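Local coordinates for N-carbamoylsarcosine amidase related protein (Thermoplasma acidophilum, PDB 3EEF) that probably hydrolyses small amide substrates such as N-carbamoylsarcosine, as a zinc-binding member of the isochorismatase-like cysteine hydrolase family, at residues L5-M10 and L43-V48; Y86-H91 and T99-I104; N49-P54 and S66-D71; A92-Y97 and R125-D130; V141-A146 and V165-E170. All blocks are in the same frame, centred on the assembly; numbering follows the deposited sequence.

Contact 1. Residues L5-M10 and L43-V48; sequences LVVVDM and LPVVYV
Val6 and Val48 meet methyl to methyl, Val6 CG1 lying 3.7 Å from Val48 CG2, and that same Val48 methyl is 4.0 Å from Val8 CG2. A chi1 of -69° sets Val48 CG1 anti to the carbonyl carbon and leaves CG2 between the backbone N and the carbonyl carbon, where it serves both partners. On the other face of the sheet, Val7 and Tyr47 lie side by side: Val7 CB is 3.9 Å from Tyr47 CD1, and Val7 CG2 sits over one face of the ring. Leu5 extends this face toward helix 22-40. Between the faces runs an unbroken parallel ladder of five backbone hydrogen bonds, from Leu5 N to Pro44 O (2.9 Å) through to Asp9 N to Val48 O (3.0 Å). At the polar edge, Asp9 OD1 accepts from the backbone N of Asp50, a zinc ligand. The segment axes approach to 4.7 Å at 22°, as in adjacent parallel strands; helix 22-40 links them, a beta-alpha-beta crossover between inner strands of this isochorismatase-type sheet.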
# COMPACT_ATOMS: atom_id res chain seq x y z
N LEU A 5 -14.37 -2.33 -16.08
CA LEU A 5 -13.41 -2.56 -17.15
C LEU A 5 -12.17 -1.70 -16.91
O LEU A 5 -12.28 -0.50 -16.71
CB LEU A 5 -14.03 -2.25 -18.51
CG LEU A 5 -13.14 -2.36 -19.72
CD1 LEU A 5 -12.81 -3.85 -20.08
CD2 LEU A 5 -13.81 -1.60 -20.87
N VAL A 6 -11.01 -2.35 -16.89
CA VAL A 6 -9.73 -1.68 -16.72
C VAL A 6 -8.99 -1.78 -18.03
O VAL A 6 -8.72 -2.88 -18.50
CB VAL A 6 -8.89 -2.29 -15.55
CG1 VAL A 6 -7.57 -1.57 -15.40
CG2 VAL A 6 -9.67 -2.20 -14.26
N VAL A 7 -8.71 -0.62 -18.65
CA VAL A 7 -8.11 -0.55 -19.98
C VAL A 7 -6.66 -0.15 -19.85
O VAL A 7 -6.35 1.04 -19.60
CB VAL A 7 -8.82 0.48 -20.89
CG1 VAL A 7 -8.26 0.36 -22.27
CG2 VAL A 7 -10.37 0.29 -20.94
N VAL A 8 -5.76 -1.12 -20.03
CA VAL A 8 -4.34 -0.92 -19.70
C VAL A 8 -3.45 -0.40 -20.87
O VAL A 8 -3.31 -1.08 -21.87
CB VAL A 8 -3.70 -2.22 -19.13
CG1 VAL A 8 -2.25 -1.94 -18.64
CG2 VAL A 8 -4.60 -2.82 -17.97
N ASP A 9 -2.90 0.82 -20.75
CA ASP A 9 -1.87 1.34 -21.67
C ASP A 9 -2.22 1.36 -23.15
O ASP A 9 -1.34 1.17 -24.02
CB ASP A 9 -0.52 0.59 -21.47
CG ASP A 9 0.24 1.07 -20.23
OD1 ASP A 9 0.20 2.29 -19.90
OD2 ASP A 9 0.88 0.21 -19.58
N MSE A 10 -3.47 1.64 -23.47
CA MSE A 10 -3.84 1.78 -24.88
C MSE A 10 -3.46 3.19 -25.31
O MSE A 10 -4.33 4.03 -25.54
CB MSE A 10 -5.34 1.52 -25.09
CG MSE A 10 -5.78 0.08 -24.82
SE MSE A 10 -5.08 -1.20 -26.09
CE MSE A 10 -6.33 -0.95 -27.58
N LEU A 43 -21.62 0.49 -16.46
CA LEU A 43 -20.57 -0.02 -15.56
C LEU A 43 -19.29 0.80 -15.71
O LEU A 43 -19.03 1.32 -16.78
CB LEU A 43 -20.29 -1.49 -15.85
CG LEU A 43 -21.45 -2.47 -15.64
CD1 LEU A 43 -21.20 -3.75 -16.38
CD2 LEU A 43 -21.66 -2.74 -14.15
N PRO A 44 -18.47 0.87 -14.64
CA PRO A 44 -17.28 1.71 -14.65
C PRO A 44 -16.23 1.28 -15.69
O PRO A 44 -15.96 0.09 -15.88
CB PRO A 44 -16.72 1.56 -13.24
CG PRO A 44 -17.76 0.87 -12.44
CD PRO A 44 -18.57 0.08 -13.40
N VAL A 45 -15.65 2.28 -16.34
CA VAL A 45 -14.55 2.09 -17.28
C VAL A 45 -13.40 2.94 -16.79
O VAL A 45 -13.56 4.14 -16.57
CB VAL A 45 -14.94 2.54 -18.66
CG1 VAL A 45 -13.68 2.62 -19.57
CG2 VAL A 45 -16.02 1.58 -19.23
N VAL A 46 -12.24 2.31 -16.60
CA VAL A 46 -11.07 2.98 -16.06
C VAL A 46 -9.84 2.78 -16.94
O VAL A 46 -9.39 1.66 -17.13
CB VAL A 46 -10.74 2.42 -14.65
CG1 VAL A 46 -9.53 3.16 -14.07
CG2 VAL A 46 -11.98 2.51 -13.73
N TYR A 47 -9.30 3.87 -17.46
CA TYR A 47 -8.09 3.83 -18.22
C TYR A 47 -6.94 4.03 -17.26
O TYR A 47 -6.95 4.96 -16.47
CB TYR A 47 -8.06 4.93 -19.29
CG TYR A 47 -9.11 4.82 -20.39
CD1 TYR A 47 -8.77 4.34 -21.66
CD2 TYR A 47 -10.42 5.21 -20.18
CE1 TYR A 47 -9.72 4.26 -22.67
CE2 TYR A 47 -11.38 5.12 -21.19
CZ TYR A 47 -11.03 4.65 -22.43
OH TYR A 47 -11.99 4.58 -23.42
N VAL A 48 -5.94 3.14 -17.35
CA VAL A 48 -4.73 3.26 -16.56
C VAL A 48 -3.54 3.34 -17.55
O VAL A 48 -3.24 2.38 -18.22
CB VAL A 48 -4.59 2.09 -15.54
CG1 VAL A 48 -5.62 2.19 -14.46
CG2 VAL A 48 -4.79 0.75 -16.20

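Contact 2. Residues Y86-H91 and T99-I104; sequences YVLEKH and TNLDMI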
# COMPACT_ATOMS: atom_id res chain seq x y z
N TYR A 86 -13.10 6.87 -16.10
CA TYR A 86 -11.97 7.32 -15.29
C TYR A 86 -10.61 7.23 -16.07
O TYR A 86 -10.40 6.28 -16.83
CB TYR A 86 -11.95 6.49 -14.02
CG TYR A 86 -13.19 6.68 -13.14
CD1 TYR A 86 -13.15 7.55 -12.08
CD2 TYR A 86 -14.38 5.98 -13.38
CE1 TYR A 86 -14.23 7.72 -11.25
CE2 TYR A 86 -15.49 6.14 -12.55
CZ TYR A 86 -15.39 7.02 -11.48
OH TYR A 86 -16.43 7.27 -10.62
N VAL A 87 -9.74 8.24 -15.94
CA VAL A 87 -8.42 8.21 -16.59
C VAL A 87 -7.34 8.43 -15.50
O VAL A 87 -7.30 9.49 -14.85
CB VAL A 87 -8.27 9.25 -17.70
CG1 VAL A 87 -6.89 9.12 -18.40
CG2 VAL A 87 -9.43 9.15 -18.70
N LEU A 88 -6.50 7.40 -15.31
CA LEU A 88 -5.51 7.36 -14.26
C LEU A 88 -4.11 7.36 -14.89
O LEU A 88 -3.87 6.73 -15.97
CB LEU A 88 -5.68 6.10 -13.39
CG LEU A 88 -6.66 6.06 -12.21
CD1 LEU A 88 -7.97 6.75 -12.56
CD2 LEU A 88 -6.92 4.62 -11.72
N GLU A 89 -3.20 8.10 -14.24
CA GLU A 89 -1.80 8.08 -14.60
C GLU A 89 -1.15 7.07 -13.69
O GLU A 89 -1.41 7.07 -12.49
CB GLU A 89 -1.15 9.45 -14.40
CG GLU A 89 -1.59 10.52 -15.40
CD GLU A 89 -1.12 11.90 -14.97
OE1 GLU A 89 0.09 12.08 -14.79
OE2 GLU A 89 -1.97 12.80 -14.79
N LYS A 90 -0.29 6.22 -14.25
CA LYS A 90 0.47 5.27 -13.46
C LYS A 90 1.97 5.39 -13.77
O LYS A 90 2.35 5.82 -14.86
CB LYS A 90 -0.05 3.84 -13.71
CG LYS A 90 0.26 3.24 -15.09
CD LYS A 90 -0.21 1.78 -15.13
CE LYS A 90 0.15 1.10 -16.42
NZ LYS A 90 1.55 0.53 -16.43
N HIS A 91 2.80 4.98 -12.81
CA HIS A 91 4.26 5.08 -12.92
C HIS A 91 5.01 3.73 -12.85
O HIS A 91 6.24 3.72 -12.89
CB HIS A 91 4.77 6.01 -11.82
CG HIS A 91 4.43 7.44 -12.07
ND1 HIS A 91 5.27 8.29 -12.77
CD2 HIS A 91 3.31 8.16 -11.79
CE1 HIS A 91 4.70 9.47 -12.88
NE2 HIS A 91 3.51 9.43 -12.29
N THR A 99 -1.60 4.36 -7.41
CA THR A 99 -2.79 4.94 -8.05
C THR A 99 -3.99 4.85 -7.13
O THR A 99 -3.94 4.24 -6.06
CB THR A 99 -3.16 4.26 -9.41
OG1 THR A 99 -3.76 2.96 -9.22
CG2 THR A 99 -1.94 4.12 -10.33
N ASN A 100 -5.09 5.42 -7.56
CA ASN A 100 -6.34 5.30 -6.81
C ASN A 100 -7.29 4.31 -7.48
O ASN A 100 -8.53 4.41 -7.35
CB ASN A 100 -6.97 6.68 -6.65
CG ASN A 100 -7.30 7.33 -7.96
OD1 ASN A 100 -6.53 7.27 -8.93
ND2 ASN A 100 -8.47 7.99 -8.01
N LEU A 101 -6.72 3.34 -8.20
CA LEU A 101 -7.56 2.39 -8.90
C LEU A 101 -8.41 1.64 -7.90
O LEU A 101 -9.59 1.45 -8.11
CB LEU A 101 -6.73 1.41 -9.74
CG LEU A 101 -7.46 0.30 -10.46
CD1 LEU A 101 -8.52 0.85 -11.41
CD2 LEU A 101 -6.42 -0.55 -11.20
N ASP A 102 -7.82 1.20 -6.81
CA ASP A 102 -8.54 0.38 -5.88
C ASP A 102 -9.69 1.19 -5.28
O ASP A 102 -10.78 0.69 -5.09
CB ASP A 102 -7.61 -0.17 -4.80
CG ASP A 102 -8.29 -1.19 -3.92
OD1 ASP A 102 -8.86 -2.15 -4.48
OD2 ASP A 102 -8.29 -0.99 -2.69
N MSE A 103 -9.45 2.47 -5.04
CA MSE A 103 -10.49 3.33 -4.49
C MSE A 103 -11.73 3.35 -5.37
O MSE A 103 -12.86 3.20 -4.89
CB MSE A 103 -9.96 4.75 -4.34
CG MSE A 103 -8.88 4.91 -3.31
SE MSE A 103 -8.45 6.80 -2.91
CE MSE A 103 -10.24 7.31 -2.12
N ILE A 104 -11.52 3.50 -6.66
CA ILE A 104 -12.60 3.65 -7.62
C ILE A 104 -13.41 2.35 -7.68
O ILE A 104 -14.65 2.39 -7.72
CB ILE A 104 -12.09 3.91 -9.02
CG1 ILE A 104 -11.42 5.27 -9.08
CG2 ILE A 104 -13.22 3.84 -10.07
CD1 ILE A 104 -10.45 5.39 -10.27
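Ile104 sets its CG2 methyl squarely on the Tyr86 ring, 3.9 Å from the ring centroid and 3° off the normal, a CH-pi contact over the middle of the face. Its other branch slides past the ring, and CD1 at its end meets Leu88 CD1 tip to tip at 3.6 Å. Leu88 is the bump that fills the main hollow, whose walls are Asn100, Leu101 and Ile104. Its CG lies 3.5 Å from Asn100 OD1, while Leu88 CD2 comes within 3.7 Å of Leu101 CA and also touches Leu101 CB, both methyls meeting the side of the helix turned to the strand. This is how helix 101-107 seats itself on strand 86-90, an outermost strand of the sheet within this chain, in the strand-to-helix half of a beta-alpha-beta unit that continues into strand 112-116. Just before the helix, Thr99 forms an ST turn: its OG1 accepts from Leu101 N at 3.2 Å and also bonds to Gly95 O. A chi1 of 74° puts OG1 between the backbone N and the carbonyl carbon; CG2, anti to the latter, faces the strand, where Thr99 CG2 fits 3.7 Å from Glu89 O and 3.9 Å from Lys90 CB. Beyond CB, the Lys90 chain leads away to a salt bridge with Asp50. The Tyr86 ring also meets Tyr53 of a second subunit edge-to-face, and Asn100 ND2 hydrogen-bonds weakly to that tyrosine's hydroxyl.

Contact 3. Residues N49-P54 and S66-D71; sequences NDSHYP and SMKGDD. With ZN (zinc ion), chain C.
His52 carries its imidazole obliquely past the carbonyl of Ser66, with His52 CD2 3.7 Å from Ser66 O, and points NE2 at the zinc ion, 2.2 Å away; ND1 bonds to Asp56. The Asp50 carboxylate binds the same ion through OD2 at 2.0 Å, while its OD1 pairs with Lys90. The third flat group, the Tyr53 ring, runs side by side with the Lys68 chain, Tyr53 CE1 and Lys68 CD being 4.0 Å apart; Tyr53 also packs on Leu88 of a second subunit. Alongside the metal ligands, the backbones are bridged. His52 N donates to Ser66 O at 2.9 Å, nearly straight at 174° and in the carbonyl plane on a lone pair, and Lys68 N returns a bond to His52 O at 2.8 Å. Ser66 OG, anti to its backbone N (chi1 -164°), reaches Asp50 O at 2.9 Å from above the carbonyl plane. The bent chain of selenomethionine Met67 covers His52 CB with its SE and Pro54 with its CE. Glu58 and His65 complete the metal site. Since Ser66 follows His65, these bonds tie together the backbone carrying three of the four ligands, and Asp56 at ND1 probably helps orient the imidazole for the zinc ion.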
# COMPACT_ATOMS: atom_id res chain seq x y z
N ASN A 49 -2.88 4.50 -17.62
CA ASN A 49 -1.85 4.83 -18.61
C ASN A 49 -0.54 5.23 -18.01
O ASN A 49 -0.47 6.12 -17.15
CB ASN A 49 -2.33 5.99 -19.45
CG ASN A 49 -3.71 5.78 -19.96
OD1 ASN A 49 -3.99 4.74 -20.56
ND2 ASN A 49 -4.61 6.72 -19.71
N ASP A 50 0.53 4.59 -18.46
CA ASP A 50 1.87 5.08 -18.15
C ASP A 50 1.96 6.58 -18.35
O ASP A 50 1.47 7.12 -19.34
CB ASP A 50 2.92 4.36 -18.99
CG ASP A 50 3.37 3.03 -18.36
OD1 ASP A 50 2.94 2.71 -17.22
OD2 ASP A 50 4.21 2.34 -18.98
N SER A 51 2.51 7.27 -17.36
CA SER A 51 2.71 8.73 -17.44
C SER A 51 4.01 9.01 -16.67
O SER A 51 3.99 9.61 -15.60
CB SER A 51 1.49 9.45 -16.82
OG SER A 51 1.63 10.86 -16.78
N HIS A 52 5.12 8.55 -17.25
CA HIS A 52 6.38 8.37 -16.54
C HIS A 52 7.18 9.64 -16.36
O HIS A 52 7.11 10.54 -17.19
CB HIS A 52 7.28 7.36 -17.26
CG HIS A 52 6.83 5.93 -17.11
ND1 HIS A 52 6.85 5.26 -15.90
CD2 HIS A 52 6.43 5.02 -18.04
CE1 HIS A 52 6.43 4.02 -16.09
NE2 HIS A 52 6.19 3.84 -17.38
N TYR A 53 7.89 9.70 -15.23
CA TYR A 53 8.94 10.64 -14.98
C TYR A 53 10.28 9.98 -15.36
O TYR A 53 10.42 8.75 -15.32
CB TYR A 53 9.07 11.00 -13.48
CG TYR A 53 7.85 11.54 -12.77
CD1 TYR A 53 7.04 12.53 -13.33
CD2 TYR A 53 7.52 11.07 -11.49
CE1 TYR A 53 5.91 13.02 -12.64
CE2 TYR A 53 6.42 11.56 -10.80
CZ TYR A 53 5.62 12.53 -11.37
OH TYR A 53 4.54 12.96 -10.64
N PRO A 54 11.28 10.80 -15.66
CA PRO A 54 12.59 10.30 -16.05
C PRO A 54 13.19 9.32 -15.05
O PRO A 54 13.95 8.43 -15.44
CB PRO A 54 13.44 11.56 -16.11
CG PRO A 54 12.44 12.65 -16.49
CD PRO A 54 11.19 12.28 -15.79
N SER A 66 6.27 6.59 -22.94
CA SER A 66 5.00 7.01 -22.38
C SER A 66 5.25 7.98 -21.21
O SER A 66 4.85 7.74 -20.03
CB SER A 66 4.18 5.78 -21.92
OG SER A 66 2.81 6.11 -21.69
N MSE A 67 5.94 9.06 -21.55
CA MSE A 67 6.34 10.07 -20.59
C MSE A 67 5.18 11.00 -20.25
O MSE A 67 4.30 11.23 -21.09
CB MSE A 67 7.52 10.88 -21.15
CG MSE A 67 8.73 10.02 -21.46
SE MSE A 67 9.36 9.02 -19.88
CE MSE A 67 10.23 10.51 -18.93
N LYS A 68 5.16 11.50 -19.02
CA LYS A 68 4.14 12.49 -18.64
C LYS A 68 4.31 13.72 -19.51
O LYS A 68 5.41 14.19 -19.72
CB LYS A 68 4.25 12.88 -17.16
CG LYS A 68 3.28 14.00 -16.73
CD LYS A 68 3.07 14.06 -15.22
CE LYS A 68 2.12 15.21 -14.81
NZ LYS A 68 0.67 14.85 -14.95
N GLY A 69 3.19 14.23 -20.04
CA GLY A 69 3.20 15.45 -20.84
C GLY A 69 3.34 15.24 -22.35
O GLY A 69 2.83 16.05 -23.14
N ASP A 70 4.05 14.18 -22.75
CA ASP A 70 4.32 13.89 -24.16
C ASP A 70 3.12 13.09 -24.72
O ASP A 70 2.44 12.38 -23.98
CB ASP A 70 5.74 13.25 -24.26
CG ASP A 70 5.83 12.09 -25.24
OD1 ASP A 70 6.05 10.94 -24.79
OD2 ASP A 70 5.72 12.33 -26.46
N ASP A 71 2.82 13.26 -26.02
CA ASP A 71 1.61 12.69 -26.65
C ASP A 71 1.63 11.15 -26.73
O ASP A 71 0.60 10.54 -26.99
CB ASP A 71 1.39 13.28 -28.06
ZN ZN C . 6.13 1.91 -18.47

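Contact 4. Residues A92-Y97 and R125-D130; sequences AYSGFY and RHTAAD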
# COMPACT_ATOMS: atom_id res chain seq x y z
N ALA A 92 4.26 2.62 -12.77
CA ALA A 92 4.80 1.26 -12.72
C ALA A 92 3.88 0.32 -13.49
O ALA A 92 2.81 0.74 -14.01
CB ALA A 92 4.94 0.79 -11.25
N TYR A 93 4.30 -0.93 -13.61
CA TYR A 93 3.58 -1.86 -14.51
C TYR A 93 2.12 -2.02 -14.10
O TYR A 93 1.22 -1.88 -14.95
CB TYR A 93 4.25 -3.22 -14.55
CG TYR A 93 5.69 -3.23 -15.06
CD1 TYR A 93 6.08 -2.46 -16.17
CD2 TYR A 93 6.64 -4.07 -14.50
CE1 TYR A 93 7.37 -2.50 -16.64
CE2 TYR A 93 7.94 -4.12 -14.97
CZ TYR A 93 8.30 -3.34 -16.03
OH TYR A 93 9.61 -3.39 -16.46
N SER A 94 1.89 -2.31 -12.82
CA SER A 94 0.55 -2.48 -12.30
C SER A 94 -0.27 -1.20 -12.26
O SER A 94 0.18 -0.18 -11.74
CB SER A 94 0.58 -3.05 -10.88
OG SER A 94 -0.74 -3.13 -10.38
N GLY A 95 -1.50 -1.29 -12.74
CA GLY A 95 -2.47 -0.20 -12.61
C GLY A 95 -2.83 0.21 -11.20
O GLY A 95 -3.42 1.27 -11.00
N PHE A 96 -2.48 -0.62 -10.21
CA PHE A 96 -2.76 -0.33 -8.81
C PHE A 96 -1.65 0.40 -8.09
O PHE A 96 -1.93 1.12 -7.12
CB PHE A 96 -2.99 -1.60 -8.03
CG PHE A 96 -4.26 -2.32 -8.40
CD1 PHE A 96 -5.45 -2.04 -7.73
CD2 PHE A 96 -4.27 -3.29 -9.38
CE1 PHE A 96 -6.67 -2.72 -8.05
CE2 PHE A 96 -5.51 -3.98 -9.73
CZ PHE A 96 -6.68 -3.68 -9.06
N TYR A 97 -0.40 0.21 -8.50
CA TYR A 97 0.71 0.78 -7.74
C TYR A 97 0.79 2.30 -7.84
O TYR A 97 1.00 2.90 -8.94
CB TYR A 97 2.06 0.20 -8.11
CG TYR A 97 3.08 0.56 -7.03
CD1 TYR A 97 4.04 1.56 -7.22
CD2 TYR A 97 3.03 -0.05 -5.78
CE1 TYR A 97 4.93 1.90 -6.23
CE2 TYR A 97 3.93 0.29 -4.79
CZ TYR A 97 4.87 1.27 -5.04
OH TYR A 97 5.77 1.61 -4.08
N ARG A 125 -0.73 -8.23 -17.00
CA ARG A 125 -0.48 -9.32 -16.09
C ARG A 125 -0.22 -8.84 -14.67
O ARG A 125 -0.69 -9.44 -13.67
CB ARG A 125 0.71 -10.12 -16.62
CG ARG A 125 0.95 -11.38 -15.85
CD ARG A 125 2.21 -12.08 -16.27
NE ARG A 125 2.16 -12.54 -17.66
CZ ARG A 125 2.95 -13.49 -18.15
NH1 ARG A 125 3.83 -14.12 -17.38
NH2 ARG A 125 2.83 -13.86 -19.41
N HIS A 126 0.58 -7.78 -14.58
CA HIS A 126 0.94 -7.16 -13.31
C HIS A 126 -0.27 -6.55 -12.63
O HIS A 126 -0.48 -6.71 -11.44
CB HIS A 126 2.07 -6.16 -13.52
CG HIS A 126 3.41 -6.81 -13.62
ND1 HIS A 126 3.85 -7.42 -14.77
CD2 HIS A 126 4.37 -7.04 -12.68
CE1 HIS A 126 5.04 -7.97 -14.55
NE2 HIS A 126 5.38 -7.74 -13.30
N THR A 127 -1.08 -5.84 -13.40
CA THR A 127 -2.38 -5.40 -12.92
C THR A 127 -3.22 -6.58 -12.41
O THR A 127 -3.88 -6.46 -11.37
CB THR A 127 -3.09 -4.68 -14.04
OG1 THR A 127 -2.22 -3.62 -14.47
CG2 THR A 127 -4.45 -4.09 -13.57
N ALA A 128 -3.21 -7.70 -13.13
CA ALA A 128 -3.97 -8.91 -12.76
C ALA A 128 -3.54 -9.41 -11.39
O ALA A 128 -4.37 -9.68 -10.51
CB ALA A 128 -3.74 -10.02 -13.80
N ALA A 129 -2.23 -9.50 -11.20
CA ALA A 129 -1.62 -9.94 -9.95
C ALA A 129 -2.15 -9.14 -8.78
O ALA A 129 -2.60 -9.69 -7.76
CB ALA A 129 -0.08 -9.80 -10.04
N ASP A 130 -2.12 -7.83 -8.93
CA ASP A 130 -2.57 -6.95 -7.84
C ASP A 130 -4.06 -7.07 -7.55
O ASP A 130 -4.47 -6.87 -6.42
CB ASP A 130 -2.25 -5.51 -8.14
CG ASP A 130 -0.85 -5.11 -7.68
OD1 ASP A 130 -0.32 -5.77 -6.75
OD2 ASP A 130 -0.29 -4.14 -8.25
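Ser94 OG stands only 2.4 Å from Asp130 OD2, a hydrogen bond so short that its exact length is doubtful at 2.35 Å resolution. Ser94 holds OG anti to its backbone N (chi1 176°), and the same oxygen accepts from Phe96 N at 3.1 Å, closing an ST turn. Gly95 N adds a second polar link, donating to Thr127 OG1 at 3.0 Å; that hydroxyl is also bonded to Cys123 O, one helical turn earlier. Phe96 slides past Asp130 in the opposite direction, its ring and the carboxylate 86° apart. Phe96 CD2 comes tightly to 3.2 Å from Asp130 CB, and Thr127 O lies at the ring edge, 3.4 Å from Phe96 CE2. Tyr93 turns its edge to the face of His126, with centroids 5.2 Å apart and planes at 55°; Tyr93 CD2 sits over the centre of the imidazole. Both polar ends then reach a fourth subunit, Tyr93 OH bonding to its Val160 O and His126 NE2 to its Tyr161 OH. Within the chain, the loop between strand 86-90 and helix 101-107 is thus fastened to helix 123-133: Phe96 packs on Leu101 and Leu105 of helix 101-107, and Thr127 on Leu115 of strand 112-116.

Contact 5. Residues V141-A146 and V165-E170; sequences VEDAVA and VKRSDE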
# COMPACT_ATOMS: atom_id res chain seq x y z
N VAL A 141 -10.00 -10.30 -21.80
CA VAL A 141 -10.55 -10.39 -23.15
C VAL A 141 -9.43 -10.65 -24.16
O VAL A 141 -8.84 -9.71 -24.65
CB VAL A 141 -11.31 -9.10 -23.50
CG1 VAL A 141 -12.00 -9.20 -24.88
CG2 VAL A 141 -12.32 -8.82 -22.40
N GLU A 142 -9.18 -11.93 -24.46
CA GLU A 142 -8.00 -12.35 -25.22
C GLU A 142 -7.70 -11.54 -26.48
O GLU A 142 -6.56 -11.15 -26.69
CB GLU A 142 -8.05 -13.85 -25.56
CG GLU A 142 -9.22 -14.30 -26.44
CD GLU A 142 -9.24 -15.82 -26.75
OE1 GLU A 142 -8.29 -16.56 -26.41
OE2 GLU A 142 -10.24 -16.28 -27.33
N ASP A 143 -8.73 -11.24 -27.26
CA ASP A 143 -8.56 -10.54 -28.53
C ASP A 143 -8.36 -9.07 -28.34
O ASP A 143 -8.00 -8.36 -29.28
CB ASP A 143 -9.73 -10.80 -29.53
CG ASP A 143 -11.08 -10.44 -28.97
OD1 ASP A 143 -11.32 -10.65 -27.75
OD2 ASP A 143 -11.91 -9.94 -29.75
N ALA A 144 -8.58 -8.62 -27.12
CA ALA A 144 -8.33 -7.23 -26.79
C ALA A 144 -7.03 -7.09 -25.99
O ALA A 144 -6.74 -6.03 -25.48
CB ALA A 144 -9.51 -6.64 -26.06
N VAL A 145 -6.23 -8.15 -25.93
CA VAL A 145 -4.91 -8.09 -25.29
C VAL A 145 -3.84 -8.59 -26.26
O VAL A 145 -4.05 -9.57 -26.96
CB VAL A 145 -4.91 -8.91 -24.00
CG1 VAL A 145 -3.52 -9.07 -23.41
CG2 VAL A 145 -5.82 -8.26 -22.99
N ALA A 146 -2.69 -7.92 -26.28
CA ALA A 146 -1.57 -8.34 -27.14
C ALA A 146 -0.45 -8.93 -26.33
O ALA A 146 -0.03 -8.32 -25.37
CB ALA A 146 -1.03 -7.15 -27.89
N VAL A 165 -10.98 -16.46 -19.38
CA VAL A 165 -10.66 -15.81 -20.64
C VAL A 165 -11.91 -15.74 -21.53
O VAL A 165 -12.60 -16.73 -21.71
CB VAL A 165 -9.56 -16.61 -21.36
CG1 VAL A 165 -9.17 -15.94 -22.67
CG2 VAL A 165 -8.34 -16.79 -20.45
N LYS A 166 -12.20 -14.57 -22.09
CA LYS A 166 -13.36 -14.37 -22.94
C LYS A 166 -12.94 -13.71 -24.24
O LYS A 166 -11.81 -13.23 -24.33
CB LYS A 166 -14.39 -13.47 -22.24
CG LYS A 166 -15.06 -14.10 -21.02
CD LYS A 166 -15.85 -15.36 -21.37
CE LYS A 166 -16.87 -15.72 -20.29
NZ LYS A 166 -17.31 -17.15 -20.43
N ARG A 167 -13.84 -13.66 -25.21
CA ARG A 167 -13.62 -12.91 -26.44
C ARG A 167 -14.49 -11.66 -26.45
O ARG A 167 -15.50 -11.59 -25.73
CB ARG A 167 -13.89 -13.76 -27.67
CG ARG A 167 -13.28 -15.14 -27.58
CD ARG A 167 -13.18 -15.84 -28.93
NE ARG A 167 -11.91 -15.53 -29.58
CZ ARG A 167 -11.72 -14.59 -30.50
NH1 ARG A 167 -12.71 -13.81 -30.93
NH2 ARG A 167 -10.50 -14.44 -31.02
N SER A 168 -14.08 -10.67 -27.23
CA SER A 168 -14.76 -9.38 -27.22
C SER A 168 -16.24 -9.56 -27.58
O SER A 168 -17.09 -8.91 -26.99
CB SER A 168 -14.09 -8.36 -28.13
OG SER A 168 -13.88 -8.85 -29.43
N ASP A 169 -16.53 -10.47 -28.51
CA ASP A 169 -17.91 -10.72 -28.95
C ASP A 169 -18.81 -11.43 -27.93
O ASP A 169 -20.01 -11.56 -28.17
CB ASP A 169 -17.97 -11.43 -30.33
CG ASP A 169 -17.26 -12.79 -30.34
OD1 ASP A 169 -17.24 -13.49 -29.30
OD2 ASP A 169 -16.73 -13.16 -31.40
N GLU A 170 -18.25 -11.89 -26.80
CA GLU A 170 -19.04 -12.42 -25.68
C GLU A 170 -19.32 -11.33 -24.60
O GLU A 170 -18.57 -10.37 -24.45
CB GLU A 170 -18.33 -13.62 -25.06
CG GLU A 170 -17.90 -14.69 -26.06
CD GLU A 170 -16.99 -15.75 -25.42
OE1 GLU A 170 -15.80 -15.47 -25.21
OE2 GLU A 170 -17.47 -16.86 -25.13
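Val141 and Lys166 pair as a single parallel bridge, from which Glu142 N donates to Lys166 O at 2.9 Å, while two overlapping type I turns, Val141 to Ala144 and Glu142 to Val145, carry the chain round a corner. The side chains then meet across the ends of the two strands. Val141 CG1 packs against the backbone of Ser168, 3.5 Å from Ser168 N. Glu142 crosses Val165 at about a right angle, Glu142 CB resting 3.7 Å from Val165 CG1. Further out, Glu142 OE2 makes a salt bridge with Arg167 NE at 2.9 Å. The N-H...O angle of 128° marks its hydrogen bond as weak, and the carboxylate and guanidinium planes stand 65° apart. Glu142 OE1 has a second cationic partner in Lys154. Asp143, with CG between the backbone N and carbonyl carbon (chi1 56°), takes Ser168 N on the syn side of OD1 at 2.8 Å; the position of its OD2 is doubtful. Its CG also lies over one face of the Arg167 guanidinium. Arg167 N is held in turn by Glu170 OE1 at 2.7 Å, across a type I turn from Arg167 to Glu170. In the chain, helix 153-161 lies between strands 137-141 and 164-166, and because those strands are parallel neighbours in the sheet, the three form the last beta-alpha-beta unit of the fold.

Contacts 1, 2, 3 and 5 all involve one six-stranded parallel sheet, ordered 86-90, 45-50, 3-8, 112-116, 137-141, 164-166. Along the chain, contact 1 closes before the others open, contact 3 closes before contact 2 opens, contacts 2 and 4 interleave, and contact 5 comes last. Contact 1 lies near the chain's centre on inner strands; its strand 45-50 neighbours strand 86-90 of contact 2, with centres about 9 Å apart, and runs on into the zinc site of contact 3. Contacts 2 and 4 touch where Gly95 and Phe96 pack on Leu101. Contact 5, about 27 Å between centres from contact 3, puts the last strands across the chain's centre from the metal site.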